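Long-range contacts in hypothetical protein TM1553 (Thermotoga maritima, PDB 1VRM), which belongs to the ApbE family and, like characterised relatives, probably binds FAD and transfers its FMN part to target proteins: residues V30-S35 against A47-M52; R42-A47 against Q176-F181; Y257-V262 against A281-A286. All coordinates share one frame; numbering follows the deposited sequence.

Contact 1. Residues V30-S35 against A47-M52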
loop_
_atom_site.group_PDB
_atom_site.type_symbol
_atom_site.label_atom_id
_atom_site.label_comp_id
_atom_site.label_asym_id
_atom_site.label_seq_id
_atom_site.Cartn_x
_atom_site.Cartn_y
_atom_site.Cartn_z
ATOM N N VAL A 30 -0.543 -8.954 10.323
ATOM C CA VAL A 30 -0.053 -7.761 11.001
ATOM C C VAL A 30 0.692 -8.151 12.262
ATOM O O VAL A 30 0.409 -9.196 12.857
ATOM C CB VAL A 30 -1.173 -6.743 11.304
ATOM C CG1 VAL A 30 -1.916 -6.367 10.026
ATOM C CG2 VAL A 30 -2.152 -7.265 12.309
ATOM N N ARG A 31 1.642 -7.315 12.660
ATOM C CA ARG A 31 2.450 -7.525 13.840
ATOM C C ARG A 31 2.625 -6.175 14.505
ATOM O O ARG A 31 2.982 -5.170 13.846
ATOM C CB ARG A 31 3.764 -8.154 13.437
ATOM C CG ARG A 31 4.739 -8.397 14.519
ATOM C CD ARG A 31 5.932 -8.989 13.810
ATOM N NE ARG A 31 6.923 -9.378 14.756
ATOM C CZ ARG A 31 8.186 -9.584 14.456
ATOM N NH1 ARG A 31 8.621 -9.398 13.213
ATOM N NH2 ARG A 31 9.010 -9.951 15.426
ATOM N N ILE A 32 2.344 -6.111 15.785
ATOM C CA ILE A 32 2.397 -4.866 16.505
ATOM C C ILE A 32 3.391 -5.086 17.655
ATOM O O ILE A 32 3.197 -5.996 18.437
ATOM C CB ILE A 32 1.014 -4.525 17.057
ATOM C CG1 ILE A 32 -0.049 -4.360 15.948
ATOM C CG2 ILE A 32 1.074 -3.262 17.924
ATOM C CD1 ILE A 32 -1.449 -4.670 16.412
ATOM N N VAL A 33 4.450 -4.298 17.737
ATOM C CA VAL A 33 5.520 -4.530 18.717
ATOM C C VAL A 33 5.718 -3.196 19.411
ATOM O O VAL A 33 6.020 -2.180 18.777
ATOM C CB VAL A 33 6.800 -4.971 18.068
ATOM C CG1 VAL A 33 7.939 -4.955 19.052
ATOM C CG2 VAL A 33 6.606 -6.322 17.410
ATOM N N VAL A 34 5.462 -3.187 20.715
ATOM C CA VAL A 34 5.357 -1.940 21.468
ATOM C C VAL A 34 5.966 -2.087 22.842
ATOM O O VAL A 34 5.804 -3.096 23.513
ATOM C CB VAL A 34 3.919 -1.332 21.443
ATOM C CG1 VAL A 34 2.926 -2.187 22.177
ATOM C CG2 VAL A 34 3.951 0.113 21.915
ATOM N N SER A 35 6.657 -1.018 23.251
ATOM C CA SER A 35 7.151 -0.872 24.630
ATOM C C SER A 35 6.692 0.460 25.182
ATOM O O SER A 35 6.762 1.462 24.501
ATOM C CB SER A 35 8.661 -0.972 24.663
ATOM O OG SER A 35 9.192 -0.692 25.972
ATOM N N ALA A 47 -5.535 -1.343 20.997
ATOM C CA ALA A 47 -6.067 -0.119 20.347
ATOM C C ALA A 47 -5.665 -0.081 18.883
ATOM O O ALA A 47 -6.480 0.239 18.008
ATOM C CB ALA A 47 -5.558 1.094 21.003
ATOM N N ILE A 48 -4.398 -0.359 18.646
ATOM C CA ILE A 48 -3.859 -0.349 17.283
ATOM C C ILE A 48 -4.532 -1.420 16.409
ATOM O O ILE A 48 -4.993 -1.158 15.301
ATOM C CB ILE A 48 -2.341 -0.555 17.296
ATOM C CG1 ILE A 48 -1.634 0.679 17.802
ATOM C CG2 ILE A 48 -1.871 -0.926 15.886
ATOM C CD1 ILE A 48 -0.183 0.498 18.082
ATOM N N LEU A 49 -4.667 -2.634 16.923
ATOM C CA LEU A 49 -5.316 -3.694 16.173
ATOM C C LEU A 49 -6.754 -3.344 15.859
ATOM O O LEU A 49 -7.264 -3.571 14.728
ATOM C CB LEU A 49 -5.274 -5.006 16.946
ATOM C CG LEU A 49 -5.835 -6.190 16.130
ATOM C CD1 LEU A 49 -5.150 -6.451 14.770
ATOM C CD2 LEU A 49 -5.803 -7.439 17.044
ATOM N N GLU A 50 -7.429 -2.756 16.843
ATOM C CA GLU A 50 -8.839 -2.349 16.589
ATOM C C GLU A 50 -8.896 -1.354 15.429
ATOM O O GLU A 50 -9.762 -1.465 14.557
ATOM C CB GLU A 50 -9.456 -1.730 17.822
ATOM C CG GLU A 50 -9.623 -2.744 18.947
ATOM C CD GLU A 50 -10.173 -2.084 20.235
ATOM O OE1 GLU A 50 -10.501 -0.875 20.234
ATOM O OE2 GLU A 50 -10.232 -2.817 21.238
ATOM N N ASP A 51 -7.990 -0.389 15.415
ATOM C CA ASP A 51 -7.995 0.606 14.304
ATOM C C ASP A 51 -7.674 -0.054 12.956
ATOM O O ASP A 51 -8.268 0.273 11.922
ATOM C CB ASP A 51 -7.041 1.724 14.602
ATOM C CG ASP A 51 -7.285 2.929 13.744
ATOM O OD1 ASP A 51 -8.423 3.426 13.797
ATOM O OD2 ASP A 51 -6.336 3.390 13.037
HETATM N N MSE A 52 -6.720 -0.971 12.962
HETATM C CA MSE A 52 -6.348 -1.669 11.713
HETATM C C MSE A 52 -7.540 -2.443 11.157
HETATM O O MSE A 52 -7.803 -2.423 9.938
HETATM C CB MSE A 52 -5.141 -2.586 11.912
HETATM C CG MSE A 52 -3.931 -1.801 12.148
HETATM SE SE MSE A 52 -2.449 -3.123 12.566
HETATM C CE MSE A 52 -1.123 -2.454 11.213
#

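Contact 2. Residues R42-A47 against Q176-F181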
loop_
_atom_site.group_PDB
_atom_site.type_symbol
_atom_site.label_atom_id
_atom_site.label_comp_id
_atom_site.label_asym_id
_atom_site.label_seq_id
_atom_site.Cartn_x
_atom_site.Cartn_y
_atom_site.Cartn_z
ATOM N N ARG A 42 0.058 -3.869 26.148
ATOM C CA ARG A 42 -1.055 -4.686 25.611
ATOM C C ARG A 42 -2.268 -3.828 25.275
ATOM O O ARG A 42 -2.984 -4.125 24.325
ATOM C CB ARG A 42 -1.454 -5.787 26.588
ATOM C CG ARG A 42 -0.284 -6.678 26.853
ATOM C CD ARG A 42 -0.693 -8.123 27.210
ATOM N NE ARG A 42 0.459 -8.808 27.762
ATOM C CZ ARG A 42 0.495 -10.107 28.045
ATOM N NH1 ARG A 42 -0.558 -10.881 27.833
ATOM N NH2 ARG A 42 1.601 -10.641 28.553
ATOM N N THR A 43 -2.479 -2.774 26.045
ATOM C CA THR A 43 -3.543 -1.791 25.789
ATOM C C THR A 43 -3.263 -1.006 24.488
ATOM O O THR A 43 -4.118 -0.878 23.623
ATOM C CB THR A 43 -3.718 -0.789 26.947
ATOM O OG1 THR A 43 -4.137 -1.485 28.140
ATOM C CG2 THR A 43 -4.743 0.314 26.624
ATOM N N ILE A 44 -2.047 -0.482 24.366
ATOM C CA ILE A 44 -1.671 0.221 23.129
ATOM C C ILE A 44 -1.811 -0.706 21.916
ATOM O O ILE A 44 -2.433 -0.362 20.914
ATOM C CB ILE A 44 -0.229 0.758 23.200
ATOM C CG1 ILE A 44 -0.070 1.688 24.424
ATOM C CG2 ILE A 44 0.167 1.405 21.873
ATOM C CD1 ILE A 44 1.295 2.221 24.686
ATOM N N ALA A 45 -1.293 -1.931 21.975
ATOM C CA ALA A 45 -1.422 -2.871 20.876
ATOM C C ALA A 45 -2.872 -3.203 20.521
ATOM O O ALA A 45 -3.230 -3.335 19.354
ATOM C CB ALA A 45 -0.621 -4.122 21.170
ATOM N N GLU A 46 -3.703 -3.429 21.537
ATOM C CA GLU A 46 -5.128 -3.718 21.306
ATOM C C GLU A 46 -5.807 -2.553 20.563
ATOM O O GLU A 46 -6.557 -2.794 19.615
ATOM C CB GLU A 46 -5.852 -3.977 22.623
ATOM C CG GLU A 46 -7.400 -4.117 22.528
ATOM C CD GLU A 46 -7.950 -5.188 21.573
ATOM O OE1 GLU A 46 -7.295 -6.257 21.404
ATOM O OE2 GLU A 46 -9.106 -4.974 21.039
ATOM N N ALA A 47 -5.535 -1.343 20.997
ATOM C CA ALA A 47 -6.067 -0.119 20.347
ATOM C C ALA A 47 -5.665 -0.081 18.883
ATOM O O ALA A 47 -6.480 0.239 18.008
ATOM C CB ALA A 47 -5.558 1.094 21.003
ATOM N N GLN A 176 0.435 6.932 15.367
ATOM C CA GLN A 176 -0.206 8.083 16.008
ATOM C C GLN A 176 -0.935 7.612 17.268
ATOM O O GLN A 176 -0.888 8.274 18.305
ATOM C CB GLN A 176 -1.198 8.790 15.060
ATOM C CG GLN A 176 -0.616 9.425 13.743
ATOM C CD GLN A 176 -1.744 9.735 12.647
ATOM O OE1 GLN A 176 -2.970 9.792 12.955
ATOM N NE2 GLN A 176 -1.310 9.952 11.390
ATOM N N ILE A 177 -1.601 6.470 17.174
ATOM C CA ILE A 177 -2.327 5.885 18.326
ATOM C C ILE A 177 -1.348 5.592 19.460
ATOM O O ILE A 177 -1.554 6.001 20.609
ATOM C CB ILE A 177 -3.146 4.620 17.916
ATOM C CG1 ILE A 177 -4.297 5.024 17.003
ATOM C CG2 ILE A 177 -3.615 3.855 19.133
ATOM C CD1 ILE A 177 -4.929 3.917 16.259
ATOM N N ALA A 178 -0.243 4.921 19.141
ATOM C CA ALA A 178 0.725 4.552 20.165
ATOM C C ALA A 178 1.249 5.790 20.874
ATOM O O ALA A 178 1.347 5.841 22.113
ATOM C CB ALA A 178 1.849 3.776 19.533
ATOM N N LEU A 179 1.637 6.785 20.059
ATOM C CA LEU A 179 2.233 8.029 20.619
ATOM C C LEU A 179 1.242 8.889 21.372
ATOM O O LEU A 179 1.624 9.699 22.219
ATOM C CB LEU A 179 2.960 8.812 19.546
ATOM C CG LEU A 179 4.092 8.057 18.857
ATOM C CD1 LEU A 179 4.710 8.879 17.779
ATOM C CD2 LEU A 179 5.145 7.586 19.844
ATOM N N SER A 180 -0.017 8.732 21.049
ATOM C CA SER A 180 -1.113 9.408 21.788
ATOM C C SER A 180 -1.261 8.820 23.205
ATOM O O SER A 180 -1.555 9.525 24.170
ATOM C CB SER A 180 -2.446 9.256 21.042
ATOM O OG SER A 180 -2.520 10.053 19.870
ATOM N N PHE A 181 -1.056 7.512 23.345
ATOM C CA PHE A 181 -0.999 6.876 24.662
ATOM C C PHE A 181 0.227 7.278 25.436
ATOM O O PHE A 181 0.179 7.511 26.642
ATOM C CB PHE A 181 -1.005 5.346 24.567
ATOM C CG PHE A 181 -2.364 4.774 24.361
ATOM C CD1 PHE A 181 -3.244 4.624 25.438
ATOM C CD2 PHE A 181 -2.779 4.347 23.108
ATOM C CE1 PHE A 181 -4.506 4.075 25.269
ATOM C CE2 PHE A 181 -4.036 3.785 22.949
ATOM C CZ PHE A 181 -4.890 3.667 24.024
#

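Contact 3. Residues Y257-V262 against A281-A286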
loop_
_atom_site.group_PDB
_atom_site.type_symbol
_atom_site.label_atom_id
_atom_site.label_comp_id
_atom_site.label_asym_id
_atom_site.label_seq_id
_atom_site.Cartn_x
_atom_site.Cartn_y
_atom_site.Cartn_z
ATOM N N TYR A 257 -3.222 -4.802 -17.548
ATOM C CA TYR A 257 -2.587 -6.091 -17.312
ATOM C C TYR A 257 -1.599 -5.930 -16.124
ATOM O O TYR A 257 -1.153 -4.799 -15.817
ATOM C CB TYR A 257 -1.838 -6.585 -18.551
ATOM C CG TYR A 257 -2.708 -7.079 -19.675
ATOM C CD1 TYR A 257 -3.175 -6.209 -20.655
ATOM C CD2 TYR A 257 -3.080 -8.412 -19.718
ATOM C CE1 TYR A 257 -3.996 -6.697 -21.708
ATOM C CE2 TYR A 257 -3.901 -8.907 -20.750
ATOM C CZ TYR A 257 -4.345 -8.035 -21.733
ATOM O OH TYR A 257 -5.171 -8.548 -22.748
ATOM N N PRO A 258 -1.242 -7.040 -15.458
ATOM C CA PRO A 258 -0.205 -7.023 -14.448
ATOM C C PRO A 258 1.022 -6.355 -14.987
ATOM O O PRO A 258 1.446 -6.597 -16.120
ATOM C CB PRO A 258 0.024 -8.513 -14.137
ATOM C CG PRO A 258 -1.279 -9.139 -14.416
ATOM C CD PRO A 258 -1.769 -8.409 -15.646
ATOM N N ALA A 259 1.599 -5.474 -14.194
ATOM C CA ALA A 259 2.825 -4.809 -14.620
ATOM C C ALA A 259 3.967 -5.851 -14.658
ATOM O O ALA A 259 4.054 -6.678 -13.756
ATOM C CB ALA A 259 3.151 -3.706 -13.633
ATOM N N ARG A 260 4.800 -5.810 -15.701
ATOM C CA ARG A 260 5.829 -6.808 -15.952
ATOM C C ARG A 260 7.249 -6.270 -15.828
ATOM O O ARG A 260 7.441 -5.049 -15.738
ATOM C CB ARG A 260 5.631 -7.424 -17.342
ATOM C CG ARG A 260 4.214 -8.043 -17.552
ATOM C CD ARG A 260 3.948 -9.134 -16.548
ATOM N NE ARG A 260 2.758 -9.931 -16.856
ATOM C CZ ARG A 260 2.351 -10.944 -16.099
ATOM N NH1 ARG A 260 3.016 -11.261 -15.004
ATOM N NH2 ARG A 260 1.259 -11.622 -16.417
ATOM N N GLY A 261 8.240 -7.162 -15.747
ATOM C CA GLY A 261 9.619 -6.712 -15.773
ATOM C C GLY A 261 10.240 -6.469 -14.413
ATOM O O GLY A 261 11.445 -6.237 -14.318
ATOM N N VAL A 262 9.440 -6.624 -13.357
ATOM C CA VAL A 262 9.848 -6.247 -11.990
ATOM C C VAL A 262 9.356 -7.291 -10.980
ATOM O O VAL A 262 8.206 -7.738 -11.043
ATOM C CB VAL A 262 9.256 -4.850 -11.593
ATOM C CG1 VAL A 262 9.775 -4.428 -10.205
ATOM C CG2 VAL A 262 9.579 -3.812 -12.622
ATOM N N ALA A 281 3.475 2.575 -7.373
ATOM C CA ALA A 281 3.800 3.338 -8.574
ATOM C C ALA A 281 5.167 2.934 -9.149
ATOM O O ALA A 281 5.340 2.786 -10.349
ATOM C CB ALA A 281 3.840 4.826 -8.277
ATOM N N GLY A 282 6.145 2.794 -8.264
ATOM C CA GLY A 282 7.504 2.400 -8.714
ATOM C C GLY A 282 7.515 1.029 -9.356
ATOM O O GLY A 282 8.235 0.789 -10.346
ATOM N N PHE A 283 6.747 0.104 -8.808
ATOM C CA PHE A 283 6.625 -1.238 -9.395
ATOM C C PHE A 283 6.127 -1.139 -10.854
ATOM O O PHE A 283 6.673 -1.728 -11.752
ATOM C CB PHE A 283 5.665 -2.077 -8.599
ATOM C CG PHE A 283 5.648 -3.534 -9.013
ATOM C CD1 PHE A 283 4.882 -3.920 -10.109
ATOM C CD2 PHE A 283 6.370 -4.482 -8.332
ATOM C CE1 PHE A 283 4.826 -5.253 -10.501
ATOM C CE2 PHE A 283 6.345 -5.820 -8.730
ATOM C CZ PHE A 283 5.560 -6.195 -9.813
ATOM N N VAL A 284 5.065 -0.374 -11.059
ATOM C CA VAL A 284 4.500 -0.175 -12.376
ATOM C C VAL A 284 5.458 0.550 -13.318
ATOM O O VAL A 284 5.510 0.239 -14.485
ATOM C CB VAL A 284 3.168 0.594 -12.295
ATOM C CG1 VAL A 284 2.697 1.049 -13.688
ATOM C CG2 VAL A 284 2.098 -0.201 -11.511
HETATM N N MSE A 285 6.168 1.559 -12.832
HETATM C CA MSE A 285 7.013 2.363 -13.703
HETATM C C MSE A 285 8.366 1.713 -13.999
HETATM O O MSE A 285 8.992 2.038 -15.014
HETATM C CB MSE A 285 7.221 3.724 -13.044
HETATM C CG MSE A 285 5.960 4.533 -13.052
HETATM SE SE MSE A 285 6.226 6.281 -12.195
HETATM C CE MSE A 285 7.156 7.139 -13.864
ATOM N N ALA A 286 8.836 0.867 -13.100
ATOM C CA ALA A 286 10.233 0.359 -13.201
ATOM C C ALA A 286 10.410 -0.657 -14.335
ATOM O O ALA A 286 11.531 -0.907 -14.794
ATOM C CB ALA A 286 10.694 -0.231 -11.911
HETATM O O HOH W 1 6.637 -2.691 -14.414
#

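Contact 1. Residues V30-S35 against A47-M52
Val30 and Ile32 of strand 28-35 pack on Ile48, Leu49 and Met52 of helix 41-58, a buried helix-on-sheet contact near one edge of the eight-stranded antiparallel sheet; the side chains that meet are all apolar. The helix runs back over the strand at 152°, the two short axes 9.7 Å apart. Ile32 lies at the middle of the interface. Its CD1 touches both Ile48 and Leu49, 3.8 Å from Ile48 CG2 and 3.9 Å from Leu49 CB, while its CG2 lies 4.0 Å from Ile48 CD1; the two isoleucines lie alongside each other, pointing opposite ways, each offering a methyl branch to the other. Val30, two residues earlier on the strand, meets Met52, which is selenomethionine here. These two side chains meet tip to tip, with Met52 SE 4.0 Å from Val30 CB. The Met52 chain bends at its last torsion (chi3 128°), which brings CE to 4.2 Å from Val30 CG1. The CG2 branch of Val30 instead faces Leu49, 4.0 Å from its CD1. Leu49 also touches Leu21 and Asp23 of the edge strand 19-25, whereas Met52 touches Val189 of strand 186-191, and the helix thus spans three neighbouring strands. Asp51, on another side of the helix, forms salt bridges with Arg173 and Arg54. With only apolar side chains meeting, the fit depends on shape and exclusion of water rather than on directed bonds.

Contact 2. Residues R42-A47 against Q176-F181
Ile44 and Phe181 run side by side in opposite senses where helices 41-58 and 166-181 pack antiparallel, their short axes crossing at 147°. Ile44 divides its branches between two partners. CG1, anti to the carbonyl carbon (chi1 -57°), lies 3.8 Å from Phe181 CB, and CG2 turns to Ala178, 3.6 Å from its CA. With just a methyl on Ala178, the backbones come close here, the CA atoms of Ile44 and Ala178 being 5.8 Å apart. Phe181 directs its CB toward the other helix, and its CG, anti to the carbonyl carbon (chi1 -80°), comes to 3.8 Å from Ile44 CG1. Ile44 CA sits over one face of the ring, and Thr43 CG2 approaches CE1 obliquely at 4.0 Å, the two side chains crossing at about a right angle. Ala47 CB, also oblique to the ring, is 3.7 Å from Phe181 CE2 and 3.9 Å from Ile177 CG2. That Ile177 methyl lies in the plane of the ring at its edge, so Ala47 is received between two side chains one turn apart. The interface is purely apolar: two alanines, one on each helix, let the larger side chains close in, with Ile44 and Ala178 buried and Thr43 at the exposed border.

Contact 3. Residues Y257-V262 against A281-A286
Val262 lies over one face of the Phe283 ring, the main aromatic contact between segment 257-262, a loop running into strand 262-269, and helix 272-296. Val262 CB stands 4.2 Å from the ring centroid and 11° off its normal, a CH-pi contact, with CG1 over the same face. Phe283 CG is anti to the backbone N (chi1 -171°), and the ring beyond it extends towards the loop. Two carbonyl oxygens also meet the ring: Ala259 O lies near its plane at the edge, 3.6 Å from CE1, and Val262 O is 3.3 Å from CZ. His248 packs its ring steeply against that of Phe283 and hydrogen-bonds Ala259 O.

Aliphatic contacts extend the interface. Ala259 CB is 3.9 Å from Phe283 CE1 and 4.0 Å from Val284 CA, while Val262 CG2 touches Ala286 CB at 3.8 Å. An alanine in place of Phe283 would probably open a gap beneath Val262 and beside Ala259, and would leave His248 without its aromatic partner.

The polar link is a water within hydrogen-bonding distance, as donor, of Arg260 O and Phe283 O (2.8 Å each), and so able to bridge loop and helix. Gly261 follows with a positive phi of 93°, where any side chain would collide with the carbonyl oxygen of Arg260.

Val262 begins strand 262-269, and both it and Ala286 touch Ile306 of the adjacent antiparallel strand 303-308. The arrangement is that of an alpha+beta fold, in which the helix linking two neighbouring antiparallel strands lies against the sheet.

In the fold
Contacts 1 and 2 are one continuous packing region with centres 7 Å apart. Both use helix 41-58, and their segments overlap at Ala47, which touches across only in contact 2. They meet directly where Asp51 CB is 3.5 Å from Ile177 CD1. Contact 3 lies across the centre of the chain, its centre about 31 Å from that of contact 1 and about 36 Å from that of contact 2, yet strands 28-35 and 262-269 belong to the same sheet. An unidentified ligand lies about 4 Å from the Val284 side chain and a methylpentanediol about 4 Å from that of Ile177; both probably come from crystallisation, though such molecules can mark pockets.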